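Local coordinates for protein aminotransferase (Helicobacter pylori, PDB 2FNU) that catalyses the PLP-dependent transamination of a UDP-linked 4-keto sugar to its 4-amino form, the second step in making pseudaminic acid for flagellin, at residues Y260-K265 with L353-V358. Numbering follows the deposited sequence.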
loop_
_atom_site.group_PDB
_atom_site.type_symbol
_atom_site.label_atom_id
_atom_site.label_comp_id
_atom_site.label_asym_id
_atom_site.label_seq_id
_atom_site.Cartn_x
_atom_site.Cartn_y
_atom_site.Cartn_z
ATOM N N TYR B 260 5.424 -21.179 -29.056
ATOM C CA TYR B 260 6.687 -20.523 -29.358
ATOM C C TYR B 260 7.829 -21.536 -29.516
ATOM O O TYR B 260 8.638 -21.424 -30.439
ATOM C CB TYR B 260 7.066 -19.597 -28.211
ATOM C CG TYR B 260 6.401 -18.238 -28.143
ATOM C CD1 TYR B 260 6.470 -17.337 -29.208
ATOM C CD2 TYR B 260 5.785 -17.808 -26.963
ATOM C CE1 TYR B 260 5.918 -16.058 -29.115
ATOM C CE2 TYR B 260 5.211 -16.530 -26.870
ATOM C CZ TYR B 260 5.297 -15.659 -27.949
ATOM O OH TYR B 260 4.772 -14.386 -27.855
ATOM N N ASP B 261 7.920 -22.496 -28.589
ATOM C CA ASP B 261 8.993 -23.504 -28.637
ATOM C C ASP B 261 8.987 -24.208 -29.998
ATOM O O ASP B 261 10.052 -24.385 -30.613
ATOM C CB ASP B 261 8.825 -24.553 -27.546
ATOM C CG ASP B 261 9.121 -24.028 -26.145
ATOM O OD1 ASP B 261 9.565 -22.870 -25.956
ATOM O OD2 ASP B 261 8.904 -24.828 -25.210
ATOM N N ARG B 262 7.797 -24.597 -30.465
ATOM C CA ARG B 262 7.727 -25.338 -31.736
ATOM C C ARG B 262 8.264 -24.485 -32.875
ATOM O O ARG B 262 9.059 -24.960 -33.708
ATOM C CB ARG B 262 6.302 -25.782 -32.058
ATOM C CG ARG B 262 5.768 -26.875 -31.160
ATOM C CD ARG B 262 4.488 -27.453 -31.754
ATOM N NE ARG B 262 3.443 -26.448 -31.985
ATOM C CZ ARG B 262 2.619 -25.987 -31.046
ATOM N NH1 ARG B 262 2.721 -26.426 -29.786
ATOM N NH2 ARG B 262 1.684 -25.086 -31.371
ATOM N N ILE B 263 7.832 -23.224 -32.929
ATOM C CA ILE B 263 8.197 -22.366 -34.048
ATOM C C ILE B 263 9.662 -21.937 -33.975
ATOM O O ILE B 263 10.317 -21.787 -35.017
ATOM C CB ILE B 263 7.241 -21.139 -34.112
ATOM C CG1 ILE B 263 5.810 -21.639 -34.399
ATOM C CG2 ILE B 263 7.686 -20.115 -35.157
ATOM C CD1 ILE B 263 4.704 -20.616 -34.178
ATOM N N PHE B 264 10.177 -21.766 -32.752
ATOM C CA PHE B 264 11.553 -21.345 -32.539
ATOM C C PHE B 264 12.578 -22.479 -32.513
ATOM O O PHE B 264 13.778 -22.210 -32.421
ATOM C CB PHE B 264 11.662 -20.585 -31.199
ATOM C CG PHE B 264 10.925 -19.275 -31.175
ATOM C CD1 PHE B 264 10.677 -18.562 -32.345
ATOM C CD2 PHE B 264 10.503 -18.731 -29.961
ATOM C CE1 PHE B 264 10.007 -17.331 -32.319
ATOM C CE2 PHE B 264 9.836 -17.496 -29.916
ATOM C CZ PHE B 264 9.595 -16.797 -31.091
ATOM N N LYS B 265 12.126 -23.736 -32.555
ATOM C CA LYS B 265 13.052 -24.877 -32.469
ATOM C C LYS B 265 14.137 -24.754 -33.547
ATOM O O LYS B 265 13.825 -24.530 -34.718
ATOM C CB LYS B 265 12.287 -26.197 -32.604
ATOM C CG LYS B 265 13.166 -27.439 -32.682
ATOM C CD LYS B 265 13.408 -28.050 -31.328
ATOM C CE LYS B 265 14.030 -29.430 -31.472
ATOM N NZ LYS B 265 14.032 -30.159 -30.177
ATOM N N LEU B 353 -3.564 -14.914 -24.642
ATOM C CA LEU B 353 -2.880 -14.883 -25.924
ATOM C C LEU B 353 -3.179 -16.179 -26.668
ATOM O O LEU B 353 -2.636 -17.237 -26.326
ATOM C CB LEU B 353 -1.377 -14.729 -25.678
ATOM C CG LEU B 353 -0.493 -14.261 -26.830
ATOM C CD1 LEU B 353 -0.897 -12.863 -27.294
ATOM C CD2 LEU B 353 0.967 -14.307 -26.371
ATOM N N ASN B 354 -4.054 -16.093 -27.669
ATOM C CA ASN B 354 -4.527 -17.311 -28.342
ATOM C C ASN B 354 -3.504 -17.892 -29.319
ATOM O O ASN B 354 -2.478 -17.275 -29.625
ATOM C CB ASN B 354 -5.911 -17.116 -28.986
ATOM C CG ASN B 354 -5.898 -16.160 -30.166
ATOM O OD1 ASN B 354 -4.854 -15.873 -30.743
ATOM N ND2 ASN B 354 -7.076 -15.678 -30.548
ATOM N N LEU B 355 -3.793 -19.088 -29.803
ATOM C CA LEU B 355 -2.842 -19.811 -30.630
ATOM C C LEU B 355 -2.429 -19.037 -31.879
ATOM O O LEU B 355 -1.247 -18.964 -32.218
ATOM C CB LEU B 355 -3.422 -21.188 -30.987
ATOM C CG LEU B 355 -2.660 -22.064 -31.975
ATOM C CD1 LEU B 355 -1.294 -22.384 -31.435
ATOM C CD2 LEU B 355 -3.435 -23.337 -32.231
ATOM N N GLU B 356 -3.409 -18.460 -32.562
ATOM C CA GLU B 356 -3.146 -17.719 -33.789
ATOM C C GLU B 356 -2.240 -16.520 -33.490
ATOM O O GLU B 356 -1.319 -16.212 -34.247
ATOM C CB GLU B 356 -4.470 -17.247 -34.398
ATOM C CG GLU B 356 -4.321 -16.391 -35.647
ATOM C CD GLU B 356 -5.653 -16.078 -36.284
ATOM O OE1 GLU B 356 -6.447 -15.348 -35.652
ATOM O OE2 GLU B 356 -5.893 -16.567 -37.418
ATOM N N SER B 357 -2.490 -15.856 -32.370
ATOM C CA SER B 357 -1.663 -14.724 -31.984
ATOM C C SER B 357 -0.227 -15.144 -31.728
ATOM O O SER B 357 0.713 -14.488 -32.188
ATOM C CB SER B 357 -2.231 -14.065 -30.734
ATOM O OG SER B 357 -3.447 -13.404 -31.063
ATOM N N VAL B 358 -0.044 -16.240 -31.001
ATOM C CA VAL B 358 1.317 -16.710 -30.737
ATOM C C VAL B 358 2.037 -17.086 -32.039
ATOM O O VAL B 358 3.216 -16.772 -32.226
ATOM C CB VAL B 358 1.353 -17.890 -29.741
ATOM C CG1 VAL B 358 2.806 -18.347 -29.463
ATOM C CG2 VAL B 358 0.709 -17.480 -28.436
#
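Val358 sets its CG1 methyl almost centrally on one face of the Tyr260 ring, a CH-pi contact in which CG1 lies 3.6 Å from the ring centroid. The approach is nearly perpendicular, only 4° off the ring normal. The methyl therefore faces all six ring carbons at nearly equal range, the closest being CD1 of Tyr260 at 3.8 Å from CG1 of Val358. CG1 of Val358 stands anti to its own backbone N (chi1 -179°), which aims it at the ring, while the Tyr260 ring swings in so that its face lies against Val358 and its phenol end near Leu353. There the CD2 methyl of Leu353 comes up to 4.1 Å from OH of Tyr260, the two side chains crossing at about a right angle. That hydroxyl is hydrogen-bonded to the carbonyl O of Pro348, which ties the ring at its polar end, and Tyr286 also meets the ring. Nearer the surface, the Arg262 chain bends at chi3 and brings NH2 to within 4.0 Å of CD1 of Leu355, the methyl lying at the guanidinium edge, near its plane. At the head of the second helix, Asn354 is the N-cap: its OD1 accepts from Ser357 N at 2.9 Å, nearly in line with the C=O bond, and from Ser357 OG, which sits above the carbonyl plane. The contact joins the C-terminal end of helix 246-264 to the loop and first turn that open helix 355-370, in the C-terminal part of this DegT/DnrJ/EryC1-family aminotransferase. Its chemistry is chiefly apolar, so dispersion and burial hold the helices together here, while the directional bonds run beside it: one from the Tyr260 hydroxyl to Pro348, and two within 353-358 at the helix start.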